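Local coordinates for uncharacterized protein VP0806 (Vibrio parahaemolyticus, PDB 2R5S) that is of unknown function but belongs, as a C-terminal tetratricopeptide-repeat domain, to a thioredoxin-domain protein that may act as a protein-disulfide reductase, at residues Glu125-Lys136 and Ile163-Ile174. Numbering follows the deposited sequence.
Sequences EEALELLWNILK and IASKYRRQLYSI. With EDO (1,2-ethanediol), chain D.
Trp132 and Tyr167 interlock between the two helices, each entering a hole formed by four residues of the other, that of Tyr167 being lined by Glu125, Leu128, Glu129 and Trp132. One face of the Tyr167 ring takes Leu128 CB almost squarely over the centre, a CH-pi contact 3.9 Å from the centroid. A phenol suits this place because its flat face packs against leucine while the hydroxyl passes beyond the apolar patch: Tyr167 OH donates to Glu129 OE1 over 2.9 Å, on the anti side of Glu129 OE1 and somewhat out of the carboxylate plane. Glu129 lies at the edge of the ring, its carboxylate plane turned 88° to it, and the bend at chi2 brings OE1 to the hydroxyl. The same oxygen accepts from a water that in turn accepts from Gln170 NE2.

The helices run nearly parallel, 11° apart, with axes 10.4 Å from each other. They are alternate helices of a tetratricopeptide-repeat array, and helix 145-157 between them in sequence receives Leu128 and Leu135 from one and Leu171 from the other.

Further along, Trp132 reaches across with CG anti to the backbone N. Gln170 lies over one face of the indole: its CB is 3.9 Å from the centroid of the Trp132 six-membered ring, and its NE2 approaches the five-membered part, with amide and ring planes 60° apart. Lys166 NZ donates to Gln170 OE1, so both ends of the amide are held. Lys136 CB lies against the opposite indole face. Ile174 comes from the opposite direction to meet the far end of the indole, Ile174 CD1 being 3.5 Å from Trp132 CH2; a beta-branched chain brings both branches, CG1 with CD1 and also CG2, against that end of the ring. At the other end, Ile163 CG2 packs 3.8 Å from Leu128 CD1.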
ATOM      1  N   GLU A 125      -0.932   6.165   2.367  1.00 54.98           N
ATOM      2  CA  GLU A 125      -0.009   7.137   2.965  1.00 56.19           C
ATOM      3  C   GLU A 125      -0.793   8.326   3.476  1.00 55.21           C
ATOM      4  O   GLU A 125      -0.714   8.643   4.658  1.00 57.29           O
ATOM      5  CB  GLU A 125       1.138   7.559   2.013  1.00 56.20           C
ATOM      6  CG  GLU A 125       2.314   8.270   2.720  1.00 58.57           C
ATOM      7  CD  GLU A 125       3.377   8.799   1.748  1.00 60.78           C
ATOM      8  OE1 GLU A 125       3.073   9.654   0.872  1.00 68.39           O
ATOM      9  OE2 GLU A 125       4.552   8.376   1.864  1.00 67.59           O
ATOM     10  N   GLU A 126      -1.572   8.962   2.604  1.00 55.15           N
ATOM     11  CA  GLU A 126      -2.517  10.034   2.987  1.00 54.34           C
ATOM     12  C   GLU A 126      -3.565   9.666   4.054  1.00 54.16           C
ATOM     13  O   GLU A 126      -3.806  10.487   4.920  1.00 54.53           O
ATOM     14  CB  GLU A 126      -3.279  10.560   1.754  1.00 54.03           C
ATOM     15  CG  GLU A 126      -2.445  11.356   0.721  1.00 54.87           C
ATOM     16  CD  GLU A 126      -3.129  11.374  -0.642  1.00 55.02           C
ATOM     17  OE1 GLU A 126      -3.278  10.285  -1.258  1.00 55.29           O
ATOM     18  OE2 GLU A 126      -3.567  12.464  -1.073  1.00 55.90           O
ATOM     19  N   ALA A 127      -4.255   8.513   3.926  1.00 53.33           N
ATOM     20  CA  ALA A 127      -5.117   7.977   4.970  1.00 53.11           C
ATOM     21  C   ALA A 127      -4.413   8.037   6.365  1.00 54.89           C
ATOM     22  O   ALA A 127      -4.935   8.618   7.302  1.00 57.11           O
ATOM     23  CB  ALA A 127      -5.433   6.552   4.664  1.00 51.28           C
ATOM     24  N   LEU A 128      -3.237   7.427   6.491  1.00 54.68           N
ATOM     25  CA  LEU A 128      -2.560   7.299   7.770  1.00 54.03           C
ATOM     26  C   LEU A 128      -1.990   8.635   8.176  1.00 54.28           C
ATOM     27  O   LEU A 128      -1.821   8.896   9.373  1.00 53.72           O
ATOM     28  CB  LEU A 128      -1.429   6.268   7.682  1.00 53.85           C
ATOM     29  CG  LEU A 128      -1.890   4.812   7.564  1.00 53.21           C
ATOM     30  CD1 LEU A 128      -0.854   3.862   6.942  1.00 49.81           C
ATOM     31  CD2 LEU A 128      -2.464   4.235   8.896  1.00 52.45           C
ATOM     32  N   GLU A 129      -1.639   9.492   7.221  1.00 53.79           N
ATOM     33  CA  GLU A 129      -1.046  10.812   7.639  1.00 53.14           C
ATOM     34  C   GLU A 129      -2.212  11.670   8.145  1.00 53.55           C
ATOM     35  O   GLU A 129      -2.134  12.306   9.184  1.00 51.38           O
ATOM     36  CB  GLU A 129      -0.381  11.524   6.485  1.00 52.93           C
ATOM     37  CG  GLU A 129      -0.010  13.003   6.781  1.00 56.14           C
ATOM     38  CD  GLU A 129       1.369  13.180   7.353  1.00 60.05           C
ATOM     39  OE1 GLU A 129       2.001  12.157   7.734  1.00 63.38           O
ATOM     40  OE2 GLU A 129       1.853  14.349   7.454  1.00 64.55           O
ATOM     41  N   LEU A 130      -3.343  11.640   7.431  1.00 54.31           N
ATOM     42  CA  LEU A 130      -4.541  12.303   7.950  1.00 55.14           C
ATOM     43  C   LEU A 130      -4.751  11.994   9.449  1.00 54.86           C
ATOM     44  O   LEU A 130      -4.826  12.901  10.285  1.00 55.11           O
ATOM     45  CB  LEU A 130      -5.797  11.848   7.178  1.00 54.88           C
ATOM     46  CG  LEU A 130      -6.862  12.926   7.281  1.00 54.35           C
ATOM     47  CD1 LEU A 130      -6.460  14.298   6.625  1.00 52.21           C
ATOM     48  CD2 LEU A 130      -8.177  12.385   6.714  1.00 49.05           C
ATOM     49  N   LEU A 131      -4.836  10.711   9.774  1.00 53.94           N
ATOM     50  CA  LEU A 131      -5.143  10.262  11.130  1.00 53.36           C
ATOM     51  C   LEU A 131      -4.008  10.612  12.095  1.00 53.59           C
ATOM     52  O   LEU A 131      -4.245  10.982  13.258  1.00 54.16           O
ATOM     53  CB  LEU A 131      -5.410   8.756  11.099  1.00 53.09           C
ATOM     54  CG  LEU A 131      -6.910   8.366  10.851  1.00 54.49           C
ATOM     55  CD1 LEU A 131      -7.658   9.422  10.050  1.00 51.19           C
ATOM     56  CD2 LEU A 131      -7.231   6.952  10.285  1.00 53.58           C
ATOM     57  N   TRP A 132      -2.773  10.488  11.615  1.00 53.18           N
ATOM     58  CA  TRP A 132      -1.606  10.630  12.425  1.00 52.36           C
ATOM     59  C   TRP A 132      -1.645  12.041  12.975  1.00 54.02           C
ATOM     60  O   TRP A 132      -1.288  12.279  14.114  1.00 54.79           O
ATOM     61  CB  TRP A 132      -0.312  10.459  11.603  1.00 50.75           C
ATOM     62  CG  TRP A 132       0.936  10.948  12.408  1.00 51.03           C
ATOM     63  CD1 TRP A 132       1.747  12.056  12.156  1.00 47.85           C
ATOM     64  CD2 TRP A 132       1.456  10.346  13.594  1.00 48.47           C
ATOM     65  NE1 TRP A 132       2.708  12.153  13.130  1.00 48.74           N
ATOM     66  CE2 TRP A 132       2.551  11.110  14.012  1.00 47.99           C
ATOM     67  CE3 TRP A 132       1.092   9.220  14.348  1.00 52.29           C
ATOM     68  CZ2 TRP A 132       3.267  10.792  15.148  1.00 50.35           C
ATOM     69  CZ3 TRP A 132       1.817   8.914  15.472  1.00 50.08           C
ATOM     70  CH2 TRP A 132       2.869   9.680  15.867  1.00 47.79           C
ATOM     71  N   ASN A 133      -2.067  12.982  12.130  1.00 55.87           N
ATOM     72  CA  ASN A 133      -2.113  14.404  12.474  1.00 56.68           C
ATOM     73  C   ASN A 133      -3.089  14.706  13.627  1.00 56.06           C
ATOM     74  O   ASN A 133      -2.924  15.668  14.352  1.00 54.32           O
ATOM     75  CB  ASN A 133      -2.448  15.211  11.226  1.00 57.73           C
ATOM     76  CG  ASN A 133      -1.196  15.649  10.455  1.00 61.00           C
ATOM     77  OD1 ASN A 133      -0.086  15.657  10.986  1.00 62.97           O
ATOM     78  ND2 ASN A 133      -1.377  15.979   9.194  1.00 62.10           N
ATOM     79  N   ILE A 134      -4.104  13.855  13.796  1.00 56.01           N
ATOM     80  CA  ILE A 134      -5.056  13.991  14.898  1.00 54.75           C
ATOM     81  C   ILE A 134      -4.471  13.305  16.158  1.00 55.34           C
ATOM     82  O   ILE A 134      -4.476  13.859  17.251  1.00 56.85           O
ATOM     83  CB  ILE A 134      -6.390  13.379  14.474  1.00 54.98           C
ATOM     84  CG1 ILE A 134      -7.020  14.221  13.368  1.00 53.70           C
ATOM     85  CG2 ILE A 134      -7.371  13.210  15.649  1.00 54.34           C
ATOM     86  CD1 ILE A 134      -8.144  13.588  12.751  1.00 41.80           C
ATOM     87  N   LEU A 135      -3.906  12.113  15.975  1.00 55.09           N
ATOM     88  CA  LEU A 135      -3.491  11.249  17.075  1.00 53.30           C
ATOM     89  C   LEU A 135      -2.351  11.776  17.885  1.00 52.87           C
ATOM     90  O   LEU A 135      -2.266  11.524  19.094  1.00 51.77           O
ATOM     91  CB  LEU A 135      -3.193   9.811  16.601  1.00 50.53           C
ATOM     92  CG  LEU A 135      -4.282   8.930  15.953  1.00 53.24           C
ATOM     93  CD1 LEU A 135      -3.631   7.709  15.312  1.00 42.48           C
ATOM     94  CD2 LEU A 135      -5.374   8.446  16.857  1.00 48.38           C
ATOM     95  N   LYS A 136      -1.442  12.474  17.235  1.00 54.91           N
ATOM     96  CA  LYS A 136      -0.310  13.049  17.962  1.00 55.59           C
ATOM     97  C   LYS A 136      -0.657  14.342  18.710  1.00 57.08           C
ATOM     98  O   LYS A 136       0.211  14.969  19.367  1.00 56.48           O
ATOM     99  CB  LYS A 136       0.809  13.336  16.980  1.00 56.06           C
ATOM    100  CG  LYS A 136       0.689  14.612  16.232  1.00 56.80           C
ATOM    101  CD  LYS A 136       1.782  14.650  15.196  1.00 53.52           C
ATOM    102  CE  LYS A 136       1.600  15.819  14.296  1.00 56.83           C
ATOM    103  NZ  LYS A 136       2.882  16.038  13.580  1.00 62.82           N
ATOM    104  N   ILE A 163       4.900   1.655   4.276  1.00 57.55           N
ATOM    105  CA  ILE A 163       4.076   2.786   4.764  1.00 56.53           C
ATOM    106  C   ILE A 163       3.450   2.325   6.091  1.00 54.60           C
ATOM    107  O   ILE A 163       3.578   3.007   7.087  1.00 53.67           O
ATOM    108  CB  ILE A 163       3.028   3.279   3.687  1.00 56.76           C
ATOM    109  CG1 ILE A 163       3.722   4.055   2.556  1.00 58.72           C
ATOM    110  CG2 ILE A 163       1.918   4.157   4.294  1.00 57.43           C
ATOM    111  CD1 ILE A 163       4.424   5.375   3.014  1.00 61.13           C
ATOM    112  N   ALA A 164       2.811   1.149   6.091  1.00 53.23           N
ATOM    113  CA  ALA A 164       2.297   0.545   7.313  1.00 51.70           C
ATOM    114  C   ALA A 164       3.403   0.526   8.380  1.00 51.93           C
ATOM    115  O   ALA A 164       3.187   0.996   9.471  1.00 51.35           O
ATOM    116  CB  ALA A 164       1.743  -0.939   7.044  1.00 51.74           C
ATOM    117  N   SER A 165       4.593   0.024   8.061  1.00 52.26           N
ATOM    118  CA  SER A 165       5.675   0.005   9.036  1.00 52.83           C
ATOM    119  C   SER A 165       6.126   1.380   9.549  1.00 53.50           C
ATOM    120  O   SER A 165       6.551   1.504  10.699  1.00 52.66           O
ATOM    121  CB  SER A 165       6.863  -0.795   8.512  1.00 53.50           C
ATOM    122  OG  SER A 165       6.467  -2.134   8.204  1.00 56.47           O
ATOM    123  N   LYS A 166       6.052   2.423   8.734  1.00 53.50           N
ATOM    124  CA  LYS A 166       6.504   3.714   9.253  1.00 55.55           C
ATOM    125  C   LYS A 166       5.507   4.314  10.259  1.00 55.56           C
ATOM    126  O   LYS A 166       5.873   4.866  11.259  1.00 56.74           O
ATOM    127  CB  LYS A 166       6.872   4.686   8.112  1.00 55.47           C
ATOM    128  CG  LYS A 166       6.497   6.132   8.351  1.00 57.31           C
ATOM    129  CD  LYS A 166       6.648   6.945   7.076  1.00 60.26           C
ATOM    130  CE  LYS A 166       5.861   8.231   7.170  1.00 64.86           C
ATOM    131  NZ  LYS A 166       6.646   9.423   7.678  1.00 64.78           N
ATOM    132  N   TYR A 167       4.230   4.159   9.986  1.00 57.98           N
ATOM    133  CA  TYR A 167       3.181   4.611  10.884  1.00 57.59           C
ATOM    134  C   TYR A 167       2.974   3.752  12.112  1.00 56.63           C
ATOM    135  O   TYR A 167       2.679   4.305  13.170  1.00 57.57           O
ATOM    136  CB  TYR A 167       1.901   4.847  10.097  1.00 58.01           C
ATOM    137  CG  TYR A 167       2.077   6.077   9.224  1.00 60.74           C
ATOM    138  CD1 TYR A 167       1.780   7.349   9.707  1.00 60.24           C
ATOM    139  CD2 TYR A 167       2.602   5.970   7.929  1.00 62.57           C
ATOM    140  CE1 TYR A 167       1.954   8.428   8.935  1.00 60.73           C
ATOM    141  CE2 TYR A 167       2.764   7.072   7.141  1.00 61.66           C
ATOM    142  CZ  TYR A 167       2.428   8.290   7.648  1.00 61.16           C
ATOM    143  OH  TYR A 167       2.631   9.411   6.887  1.00 64.50           O
ATOM    144  N   ARG A 168       3.150   2.439  12.007  1.00 54.94           N
ATOM    145  CA  ARG A 168       3.236   1.605  13.212  1.00 55.02           C
ATOM    146  C   ARG A 168       4.267   2.152  14.193  1.00 55.33           C
ATOM    147  O   ARG A 168       3.986   2.260  15.383  1.00 56.25           O
ATOM    148  CB  ARG A 168       3.642   0.176  12.889  1.00 53.41           C
ATOM    149  CG  ARG A 168       2.541  -0.586  12.302  1.00 54.63           C
ATOM    150  CD  ARG A 168       2.789  -2.088  12.237  1.00 52.05           C
ATOM    151  NE  ARG A 168       1.706  -2.692  11.427  1.00 52.11           N
ATOM    152  CZ  ARG A 168       1.830  -3.111  10.165  1.00 52.70           C
ATOM    153  NH1 ARG A 168       3.024  -3.037   9.557  1.00 51.86           N
ATOM    154  NH2 ARG A 168       0.769  -3.659   9.526  1.00 49.27           N
ATOM    155  N   ARG A 169       5.479   2.432  13.690  1.00 54.85           N
ATOM    156  CA  ARG A 169       6.573   2.957  14.500  1.00 55.40           C
ATOM    157  C   ARG A 169       6.207   4.315  15.046  1.00 54.35           C
ATOM    158  O   ARG A 169       6.481   4.617  16.211  1.00 55.97           O
ATOM    159  CB  ARG A 169       7.849   3.118  13.659  1.00 55.39           C
ATOM    160  CG  ARG A 169       8.678   1.873  13.591  1.00 58.39           C
ATOM    161  CD  ARG A 169      10.040   2.186  12.953  1.00 64.74           C
ATOM    162  NE  ARG A 169      10.115   1.753  11.556  1.00 68.68           N
ATOM    163  CZ  ARG A 169      10.091   2.557  10.494  1.00 70.31           C
ATOM    164  NH1 ARG A 169      10.009   3.881  10.631  1.00 69.80           N
ATOM    165  NH2 ARG A 169      10.156   2.019   9.284  1.00 70.30           N
ATOM    166  N   GLN A 170       5.631   5.154  14.190  1.00 52.84           N
ATOM    167  CA  GLN A 170       5.156   6.443  14.605  1.00 51.68           C
ATOM    168  C   GLN A 170       4.250   6.326  15.796  1.00 51.68           C
ATOM    169  O   GLN A 170       4.619   6.753  16.900  1.00 52.14           O
ATOM    170  CB  GLN A 170       4.535   7.231  13.437  1.00 51.26           C
ATOM    171  CG  GLN A 170       5.690   7.940  12.724  1.00 53.02           C
ATOM    172  CD  GLN A 170       5.351   8.827  11.561  1.00 50.92           C
ATOM    173  OE1 GLN A 170       6.195   9.010  10.712  1.00 54.40           O
ATOM    174  NE2 GLN A 170       4.175   9.405  11.533  1.00 48.13           N
ATOM    175  N   LEU A 171       3.101   5.683  15.594  1.00 51.24           N
ATOM    176  CA  LEU A 171       2.118   5.453  16.647  1.00 49.19           C
ATOM    177  C   LEU A 171       2.737   4.830  17.887  1.00 48.02           C
ATOM    178  O   LEU A 171       2.493   5.264  18.988  1.00 49.11           O
ATOM    179  CB  LEU A 171       0.952   4.553  16.111  1.00 50.49           C
ATOM    180  CG  LEU A 171      -0.048   4.142  17.228  1.00 48.87           C
ATOM    181  CD1 LEU A 171      -0.776   5.446  17.578  1.00 51.13           C
ATOM    182  CD2 LEU A 171      -1.057   3.078  16.892  1.00 50.80           C
ATOM    183  N   TYR A 172       3.570   3.825  17.721  1.00 46.77           N
ATOM    184  CA  TYR A 172       4.129   3.149  18.881  1.00 45.29           C
ATOM    185  C   TYR A 172       4.917   4.128  19.714  1.00 46.32           C
ATOM    186  O   TYR A 172       4.954   3.980  20.957  1.00 43.99           O
ATOM    187  CB  TYR A 172       5.058   2.011  18.451  1.00 44.24           C
ATOM    188  CG  TYR A 172       5.626   1.167  19.583  1.00 43.39           C
ATOM    189  CD1 TYR A 172       4.885   0.100  20.127  1.00 40.94           C
ATOM    190  CD2 TYR A 172       6.882   1.402  20.091  1.00 40.12           C
ATOM    191  CE1 TYR A 172       5.370  -0.679  21.132  1.00 43.14           C
ATOM    192  CE2 TYR A 172       7.372   0.636  21.157  1.00 43.71           C
ATOM    193  CZ  TYR A 172       6.599  -0.408  21.655  1.00 44.87           C
ATOM    194  OH  TYR A 172       7.076  -1.204  22.653  1.00 47.65           O
ATOM    195  N   SER A 173       5.620   5.079  19.051  1.00 46.82           N
ATOM    196  CA  SER A 173       6.624   5.963  19.772  1.00 45.64           C
ATOM    197  C   SER A 173       5.965   6.970  20.712  1.00 48.08           C
ATOM    198  O   SER A 173       6.625   7.525  21.589  1.00 49.21           O
ATOM    199  CB  SER A 173       7.540   6.749  18.787  1.00 45.66           C
ATOM    200  OG  SER A 173       6.771   7.599  17.952  1.00 42.44           O
ATOM    201  N   ILE A 174       4.657   7.178  20.520  1.00 49.31           N
ATOM    202  CA  ILE A 174       3.889   8.160  21.251  1.00 49.26           C
ATOM    203  C   ILE A 174       2.826   7.504  22.160  1.00 50.53           C
ATOM    204  O   ILE A 174       2.210   8.181  22.929  1.00 50.39           O
ATOM    205  CB  ILE A 174       3.259   9.288  20.303  1.00 48.88           C
ATOM    206  CG1 ILE A 174       2.270   8.715  19.340  1.00 45.34           C
ATOM    207  CG2 ILE A 174       4.373  10.066  19.476  1.00 45.59           C
ATOM    208  CD1 ILE A 174       1.240   9.676  18.974  1.00 41.70           C
TER
HETATM  209  C1  EDO D   2       9.396   3.495  17.702  1.00 62.38           C
HETATM  210  O1  EDO D   2       8.102   3.103  17.228  1.00 63.11           O
HETATM  211  C2  EDO D   2       9.310   4.503  18.849  1.00 59.27           C
HETATM  212  O2  EDO D   2       9.637   3.934  20.123  1.00 59.69           O
HETATM  213  O   HOH W   1       4.008  11.608   9.706  1.00 48.22           O